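Local coordinates for putative membrane anchored protein (Corynebacterium diphtheriae, PDB 3LSO) that is of unknown function but is probably exported and held at the membrane, presenting an elongated chain of beta domains outside the cell, at residues B[300-305]-B[323-328]; B[426-431]-B[447-452]. All blocks are in the same frame, centred on the assembly; numbering follows the deposited sequence.

Overall arrangement
Strand 298-303 runs into a loop and strand 321-329 returns antiparallel beside it; this is interaction 1, which closes off 17 intervening residues. Strand 335-343 then crosses to the facing sheet, while 349-357 and, later, 410-417 return to the first, 410-417 on the far side of 321-329. Interaction 2 follows, pairing 426-431 with 447-452 in the hairpin 425-435/440-453 of the facing sheet and closing 15 residues. The two contacts are thus in series, neither enclosing nor crossing the other. Their centres lie about 9 Å apart, and the sheets meet there, with Ile-303 and Val-324 of interaction 1 packing on Phe-429 of interaction 2 in a shared core.

Interaction 1 of 2, residues B[300-305]-B[323-328]; sequences TGLING and SVSASL
The carboxamide of Asn-304 is the only flat side-chain group here, and it works through its oxygen end: OD1 accepts Ser-323 N at 3.3 Å, the donor lying nearly along the C=O axis. CG is anti to the carbonyl carbon (chi1 -69°), which brings OD1 round to Ser-323, although the CB bond points away from that strand. Asn-304 N in turn donates to Ser-323 O at 2.7 Å, so one asparagine grips both polar backbone atoms of Ser-323 where strand 298-303 ends. Water 1 donates to the same Ser-323 O and accepts from Gly-305 N at 3.0 Å. The positive phi of both Asn-304 and Gly-305, residue types that tolerate it well, turns the chain out of the strand.

Ser-325 N meets Leu-302 O at 2.8 Å in the carbonyl plane on a lone pair, whereas Ser-327 N stands 43° above the plane of Thr-300 O. Thr-300 with Ser-327 and Leu-302 with Ser-325 are hydrogen-bonded pairs of two antiparallel strands; 298-303 is the edge strand of a four-stranded sheet within this chain, and 321-329 bonds on its other side to 410-417. The sheet packs against a second one in the manner of a beta sandwich. Its inner face carries Ile-303, Val-324 and Ala-326, apolar and compact, against Phe-429, Phe-451 and Ile-446. Gly-301, on this side, has no CB to run into Ser-325 O, and lets the strands close to 4.1 Å between its CA and Ala-326 CA.

The other, partly exposed face holds Thr-300 and Leu-302 opposite Ser-327 and Ser-325. Leu-302 lies alongside Ser-325, its CB and CD1 each 3.7 Å from Ser-325 CB. Thr-300 presents methyl CG2 to Ser-327 CB at 3.8 Å, while Ser-327 OG bonds Thr-411 OG1 of the adjoining strand.

Interaction 2 of 2, residues B[426-431]-B[447-452]; sequences IYMFQM and PETAFE
Strands 426-431 and 450-452 run antiparallel at 154°, and Tyr-427 and Phe-451 form a hydrogen-bonded pair whose donor nitrogens lie nearly on the axes of the opposing C=O groups, Tyr-427 N to Phe-451 O at 2.9 Å and Phe-451 N to Tyr-427 O at 2.7 Å. Phe-451 takes the crowded position between its N and carbonyl carbon (chi1 67°), bringing its ring across to Tyr-427. Tyr-427 CB sits over one face, 3.7 Å from the ring centroid, a CH-pi contact; the two rings, nearly parallel, are slid apart and barely overlap. At the edge of the Phe-451 ring, CE2 meets Phe-429 CE2 at 3.6 Å, the planes oblique.

Thr-449, in a type I turn from Pro-447 to Ala-450, lends a side-chain acceptor where the chain turns a corner and regular backbone pairing is interrupted: OG1 takes Phe-429 N at 2.7 Å and also bonds Ile-446 O. The small Ala-450 lets the side chain of selenomethionine Met-428 come in close, CG 3.6 Å from Ala-450 CB, while SE bends round to Pro-447. Ile-426 CG1 lies against the aliphatic stem of Glu-452, whose carboxylate reaches Ser-259 of another sheet.

Tyr-427, Phe-429 and Phe-451 thus make an aromatic cluster in a hairpin whose returning strand turns a corner at 447-449, an irregular hairpin lining a core consistent with a beta sandwich.

Interaction 1 of 2, residues B[300-305]-B[323-328]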
ATOM      1  N   THR B 300     -10.668 -10.581  25.449  1.00 15.86           N
ATOM      2  CA  THR B 300      -9.306 -10.706  24.924  1.00 15.66           C
ATOM      3  C   THR B 300      -8.745 -12.094  25.351  1.00 16.20           C
ATOM      4  O   THR B 300      -9.473 -12.911  25.965  1.00 16.01           O
ATOM      5  CB  THR B 300      -8.389  -9.524  25.362  1.00 14.90           C
ATOM      6  OG1 THR B 300      -7.074  -9.723  24.847  1.00 17.04           O
ATOM      7  CG2 THR B 300      -8.256  -9.458  26.845  1.00 14.21           C
ATOM      8  N   GLY B 301      -7.479 -12.368  25.026  1.00 15.77           N
ATOM      9  CA  GLY B 301      -6.909 -13.652  25.336  1.00 15.96           C
ATOM     10  C   GLY B 301      -5.427 -13.687  25.078  1.00 16.40           C
ATOM     11  O   GLY B 301      -4.824 -12.667  24.746  1.00 17.75           O
ATOM     12  N   LEU B 302      -4.841 -14.867  25.250  1.00 15.75           N
ATOM     13  CA  LEU B 302      -3.424 -15.085  25.074  1.00 14.83           C
ATOM     14  C   LEU B 302      -3.287 -16.518  24.652  1.00 14.76           C
ATOM     15  O   LEU B 302      -4.010 -17.383  25.165  1.00 14.78           O
ATOM     16  CB  LEU B 302      -2.677 -14.926  26.400  1.00 14.72           C
ATOM     17  CG  LEU B 302      -2.519 -13.567  27.086  1.00 14.08           C
ATOM     18  CD1 LEU B 302      -2.289 -13.704  28.606  1.00  9.83           C
ATOM     19  CD2 LEU B 302      -1.389 -12.803  26.435  1.00 13.15           C
ATOM     20  N   ILE B 303      -2.390 -16.771  23.703  1.00 14.59           N
ATOM     21  CA  ILE B 303      -1.942 -18.130  23.414  1.00 14.49           C
ATOM     22  C   ILE B 303      -0.431 -18.144  23.535  1.00 14.67           C
ATOM     23  O   ILE B 303       0.240 -17.289  22.971  1.00 14.88           O
ATOM     24  CB  ILE B 303      -2.404 -18.638  22.053  1.00 14.01           C
ATOM     25  CG1 ILE B 303      -1.790 -20.007  21.774  1.00 13.28           C
ATOM     26  CG2 ILE B 303      -1.987 -17.676  20.963  1.00 15.01           C
ATOM     27  CD1 ILE B 303      -2.618 -20.865  20.835  1.00 11.54           C
ATOM     28  N   ASN B 304       0.092 -19.094  24.309  1.00 15.06           N
ATOM     29  CA  ASN B 304       1.515 -19.139  24.659  1.00 15.41           C
ATOM     30  C   ASN B 304       1.998 -17.796  25.197  1.00 15.90           C
ATOM     31  O   ASN B 304       3.124 -17.367  24.933  1.00 16.09           O
ATOM     32  CB  ASN B 304       2.375 -19.602  23.482  1.00 14.99           C
ATOM     33  CG  ASN B 304       2.167 -21.069  23.143  1.00 15.08           C
ATOM     34  OD1 ASN B 304       1.611 -21.817  23.932  1.00 16.68           O
ATOM     35  ND2 ASN B 304       2.612 -21.481  21.964  1.00 13.31           N
ATOM     36  N   GLY B 305       1.124 -17.132  25.944  1.00 16.20           N
ATOM     37  CA  GLY B 305       1.476 -15.870  26.604  1.00 17.16           C
ATOM     38  C   GLY B 305       1.505 -14.601  25.751  1.00 17.22           C
ATOM     39  O   GLY B 305       1.974 -13.552  26.219  1.00 16.59           O
ATOM     40  N   SER B 323      -0.590 -23.148  25.973  1.00 10.55           N
ATOM     41  CA  SER B 323      -1.231 -22.563  27.123  1.00 11.09           C
ATOM     42  C   SER B 323      -2.052 -21.377  26.653  1.00 11.90           C
ATOM     43  O   SER B 323      -1.588 -20.549  25.858  1.00 12.55           O
ATOM     44  CB  SER B 323      -0.191 -22.105  28.103  1.00 10.97           C
ATOM     45  OG  SER B 323       0.479 -20.993  27.552  1.00 11.85           O
ATOM     46  N   VAL B 324      -3.271 -21.300  27.145  1.00 11.89           N
ATOM     47  CA  VAL B 324      -4.226 -20.343  26.657  1.00 12.41           C
ATOM     48  C   VAL B 324      -4.763 -19.572  27.838  1.00 13.33           C
ATOM     49  O   VAL B 324      -4.893 -20.098  28.939  1.00 14.18           O
ATOM     50  CB  VAL B 324      -5.404 -21.055  25.952  1.00 12.26           C
ATOM     51  CG1 VAL B 324      -6.480 -20.087  25.629  1.00 10.48           C
ATOM     52  CG2 VAL B 324      -4.922 -21.721  24.692  1.00 11.73           C
ATOM     53  N   SER B 325      -5.091 -18.321  27.599  1.00 13.86           N
ATOM     54  CA  SER B 325      -5.705 -17.490  28.598  1.00 14.22           C
ATOM     55  C   SER B 325      -6.868 -16.796  27.921  1.00 14.06           C
ATOM     56  O   SER B 325      -6.789 -16.453  26.740  1.00 13.87           O
ATOM     57  CB  SER B 325      -4.678 -16.465  29.061  1.00 14.29           C
ATOM     58  OG  SER B 325      -5.201 -15.679  30.104  1.00 16.67           O
ATOM     59  N   ALA B 326      -7.960 -16.594  28.641  1.00 14.40           N
ATOM     60  CA  ALA B 326      -9.114 -15.861  28.063  1.00 14.17           C
ATOM     61  C   ALA B 326      -9.709 -14.936  29.113  1.00 14.09           C
ATOM     62  O   ALA B 326      -9.954 -15.369  30.246  1.00 14.85           O
ATOM     63  CB  ALA B 326     -10.147 -16.810  27.551  1.00 13.89           C
ATOM     64  N   SER B 327      -9.919 -13.672  28.756  1.00 13.27           N
ATOM     65  CA  SER B 327     -10.380 -12.699  29.720  1.00 12.72           C
ATOM     66  C   SER B 327     -11.699 -12.100  29.278  1.00 13.22           C
ATOM     67  O   SER B 327     -11.832 -11.689  28.139  1.00 14.62           O
ATOM     68  CB  SER B 327      -9.361 -11.573  29.820  1.00 12.63           C
ATOM     69  OG  SER B 327      -8.211 -11.930  30.543  1.00  9.98           O
ATOM     70  N   LEU B 328     -12.674 -12.010  30.168  1.00 13.01           N
ATOM     71  CA  LEU B 328     -13.849 -11.173  29.914  1.00 12.52           C
ATOM     72  C   LEU B 328     -13.603  -9.813  30.530  1.00 13.12           C
ATOM     73  O   LEU B 328     -13.215  -9.721  31.692  1.00 13.79           O
ATOM     74  CB  LEU B 328     -15.071 -11.806  30.546  1.00 12.18           C
ATOM     75  CG  LEU B 328     -16.430 -11.126  30.544  1.00 11.93           C
ATOM     76  CD1 LEU B 328     -17.343 -12.079  31.221  1.00 11.59           C
ATOM     77  CD2 LEU B 328     -16.445  -9.781  31.315  1.00 11.30           C
TER
HETATM   78  O   HOH W   1      -1.361 -18.161  27.197  1.00 27.28           O

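Interaction 2 of 2, residues B[426-431]-B[447-452]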
ATOM      1  N   ILE B 426      -6.702 -22.559  10.404  1.00 10.27           N
ATOM      2  CA  ILE B 426      -6.674 -21.578  11.446  1.00 10.20           C
ATOM      3  C   ILE B 426      -7.742 -21.908  12.501  1.00 11.22           C
ATOM      4  O   ILE B 426      -8.882 -22.237  12.180  1.00 11.51           O
ATOM      5  CB  ILE B 426      -6.931 -20.180  10.893  1.00  9.92           C
ATOM      6  CG1 ILE B 426      -5.771 -19.716  10.022  1.00 10.27           C
ATOM      7  CG2 ILE B 426      -7.067 -19.204  12.026  1.00  9.75           C
ATOM      8  CD1 ILE B 426      -6.012 -18.382   9.309  1.00  9.36           C
ATOM      9  N   TYR B 427      -7.367 -21.779  13.766  1.00 11.79           N
ATOM     10  CA  TYR B 427      -8.155 -22.276  14.860  1.00 12.43           C
ATOM     11  C   TYR B 427      -8.054 -21.211  15.946  1.00 13.90           C
ATOM     12  O   TYR B 427      -7.012 -20.561  16.049  1.00 15.33           O
ATOM     13  CB  TYR B 427      -7.551 -23.592  15.359  1.00 11.61           C
ATOM     14  CG  TYR B 427      -7.582 -24.779  14.390  1.00  9.48           C
ATOM     15  CD1 TYR B 427      -8.666 -25.668  14.363  1.00  9.09           C
ATOM     16  CD2 TYR B 427      -6.520 -25.030  13.532  1.00  8.30           C
ATOM     17  CE1 TYR B 427      -8.696 -26.760  13.482  1.00  8.12           C
ATOM     18  CE2 TYR B 427      -6.526 -26.112  12.650  1.00  7.39           C
ATOM     19  CZ  TYR B 427      -7.616 -26.968  12.633  1.00  9.30           C
ATOM     20  OH  TYR B 427      -7.609 -28.034  11.766  1.00 10.15           O
HETATM   21  N   MSE B 428      -9.129 -20.993  16.715  1.00 14.32           N
HETATM   22  CA  MSE B 428      -9.118 -20.088  17.866  1.00 14.57           C
HETATM   23  C   MSE B 428      -9.682 -20.821  19.043  1.00 15.10           C
HETATM   24  O   MSE B 428     -10.447 -21.774  18.877  1.00 15.64           O
HETATM   25  CB  MSE B 428     -10.067 -18.917  17.654  1.00 14.85           C
HETATM   26  CG  MSE B 428      -9.531 -17.740  16.884  1.00 15.18           C
HETATM   27 SE   MSE B 428     -11.052 -16.656  16.378  0.75 12.38          SE
HETATM   28  CE  MSE B 428     -11.828 -17.872  15.099  1.00 13.37           C
ATOM     29  N   PHE B 429      -9.364 -20.358  20.240  1.00 15.25           N
ATOM     30  CA  PHE B 429     -10.105 -20.809  21.394  1.00 15.53           C
ATOM     31  C   PHE B 429     -11.332 -19.927  21.647  1.00 16.21           C
ATOM     32  O   PHE B 429     -11.398 -18.779  21.182  1.00 16.84           O
ATOM     33  CB  PHE B 429      -9.182 -20.869  22.593  1.00 15.16           C
ATOM     34  CG  PHE B 429      -8.132 -21.911  22.458  1.00 15.46           C
ATOM     35  CD1 PHE B 429      -8.299 -23.156  23.021  1.00 13.97           C
ATOM     36  CD2 PHE B 429      -6.983 -21.669  21.721  1.00 18.11           C
ATOM     37  CE1 PHE B 429      -7.342 -24.125  22.888  1.00 13.42           C
ATOM     38  CE2 PHE B 429      -6.001 -22.658  21.586  1.00 15.86           C
ATOM     39  CZ  PHE B 429      -6.191 -23.881  22.171  1.00 13.81           C
ATOM     40  N   GLN B 430     -12.315 -20.462  22.360  1.00 16.31           N
ATOM     41  CA  GLN B 430     -13.488 -19.677  22.709  1.00 16.80           C
ATOM     42  C   GLN B 430     -13.594 -19.537  24.196  1.00 17.17           C
ATOM     43  O   GLN B 430     -13.057 -20.370  24.942  1.00 18.00           O
ATOM     44  CB  GLN B 430     -14.745 -20.376  22.199  1.00 16.61           C
ATOM     45  CG  GLN B 430     -14.802 -20.513  20.673  1.00 16.68           C
ATOM     46  CD  GLN B 430     -16.042 -21.242  20.200  1.00 16.44           C
ATOM     47  OE1 GLN B 430     -16.471 -22.227  20.797  1.00 16.50           O
ATOM     48  NE2 GLN B 430     -16.631 -20.755  19.123  1.00 18.05           N
HETATM   49  N   MSE B 431     -14.307 -18.512  24.649  1.00 17.53           N
HETATM   50  CA  MSE B 431     -14.750 -18.456  26.060  1.00 17.62           C
HETATM   51  C   MSE B 431     -16.224 -18.788  26.113  1.00 17.56           C
HETATM   52  O   MSE B 431     -17.025 -18.242  25.322  1.00 18.21           O
HETATM   53  CB  MSE B 431     -14.537 -17.074  26.674  1.00 17.64           C
HETATM   54  CG  MSE B 431     -14.458 -17.072  28.215  1.00 19.66           C
HETATM   55 SE   MSE B 431     -14.168 -15.262  28.860  0.75 22.30          SE
HETATM   56  CE  MSE B 431     -13.376 -15.673  30.546  1.00 20.49           C
ATOM     57  N   PRO B 447     -10.078 -14.023  18.877  1.00 17.29           N
ATOM     58  CA  PRO B 447      -9.050 -13.991  17.833  1.00 16.62           C
ATOM     59  C   PRO B 447      -7.671 -13.822  18.425  1.00 16.17           C
ATOM     60  O   PRO B 447      -6.706 -13.999  17.717  1.00 16.31           O
ATOM     61  CB  PRO B 447      -9.391 -12.733  17.013  1.00 16.87           C
ATOM     62  CG  PRO B 447     -10.800 -12.392  17.352  1.00 17.17           C
ATOM     63  CD  PRO B 447     -11.053 -12.924  18.745  1.00 17.10           C
ATOM     64  N   GLU B 448      -7.564 -13.467  19.702  1.00 15.63           N
ATOM     65  CA  GLU B 448      -6.237 -13.280  20.291  1.00 15.20           C
ATOM     66  C   GLU B 448      -5.642 -14.624  20.711  1.00 14.85           C
ATOM     67  O   GLU B 448      -4.494 -14.671  21.180  1.00 15.55           O
ATOM     68  CB  GLU B 448      -6.251 -12.309  21.471  1.00 15.11           C
ATOM     69  CG  GLU B 448      -6.503 -10.867  21.092  1.00 15.82           C
ATOM     70  CD  GLU B 448      -7.947 -10.573  20.676  1.00 19.34           C
ATOM     71  OE1 GLU B 448      -8.803 -11.495  20.629  1.00 20.66           O
ATOM     72  OE2 GLU B 448      -8.235  -9.394  20.383  1.00 21.42           O
ATOM     73  N   THR B 449      -6.402 -15.704  20.530  1.00 13.05           N
ATOM     74  CA  THR B 449      -5.899 -17.030  20.818  1.00 12.38           C
ATOM     75  C   THR B 449      -5.655 -17.828  19.528  1.00 11.83           C
ATOM     76  O   THR B 449      -5.329 -19.010  19.562  1.00 11.79           O
ATOM     77  CB  THR B 449      -6.856 -17.799  21.778  1.00 13.18           C
ATOM     78  OG1 THR B 449      -8.060 -18.199  21.093  1.00 13.53           O
ATOM     79  CG2 THR B 449      -7.201 -16.927  22.997  1.00 12.08           C
ATOM     80  N   ALA B 450      -5.796 -17.172  18.380  1.00 10.44           N
ATOM     81  CA  ALA B 450      -5.767 -17.894  17.096  1.00  8.76           C
ATOM     82  C   ALA B 450      -4.421 -18.561  16.814  1.00  6.94           C
ATOM     83  O   ALA B 450      -3.381 -17.957  17.072  1.00  7.95           O
ATOM     84  CB  ALA B 450      -6.113 -16.948  15.961  1.00  8.82           C
ATOM     85  N   PHE B 451      -4.441 -19.766  16.260  1.00  3.61           N
ATOM     86  CA  PHE B 451      -3.218 -20.399  15.806  1.00  2.00           C
ATOM     87  C   PHE B 451      -3.424 -21.032  14.448  1.00  2.00           C
ATOM     88  O   PHE B 451      -4.545 -21.365  14.089  1.00  2.00           O
ATOM     89  CB  PHE B 451      -2.709 -21.417  16.831  1.00  2.00           C
ATOM     90  CG  PHE B 451      -3.603 -22.631  17.019  1.00  2.00           C
ATOM     91  CD1 PHE B 451      -3.458 -23.754  16.215  1.00  2.00           C
ATOM     92  CD2 PHE B 451      -4.545 -22.663  18.026  1.00  2.00           C
ATOM     93  CE1 PHE B 451      -4.236 -24.853  16.387  1.00  2.00           C
ATOM     94  CE2 PHE B 451      -5.334 -23.770  18.204  1.00  2.00           C
ATOM     95  CZ  PHE B 451      -5.176 -24.866  17.383  1.00  2.00           C
ATOM     96  N   GLU B 452      -2.347 -21.179  13.686  1.00  2.00           N
ATOM     97  CA  GLU B 452      -2.433 -21.831  12.392  1.00  2.00           C
ATOM     98  C   GLU B 452      -1.610 -23.094  12.392  1.00  2.00           C
ATOM     99  O   GLU B 452      -0.483 -23.094  12.847  1.00  2.00           O
ATOM    100  CB  GLU B 452      -1.989 -20.905  11.251  1.00  2.00           C
ATOM    101  CG  GLU B 452      -2.557 -21.310   9.881  1.00  2.00           C
ATOM    102  CD  GLU B 452      -2.286 -20.320   8.743  1.00  2.00           C
ATOM    103  OE1 GLU B 452      -2.036 -19.123   9.004  1.00  2.00           O
ATOM    104  OE2 GLU B 452      -2.332 -20.760   7.569  1.00  2.00           O
TER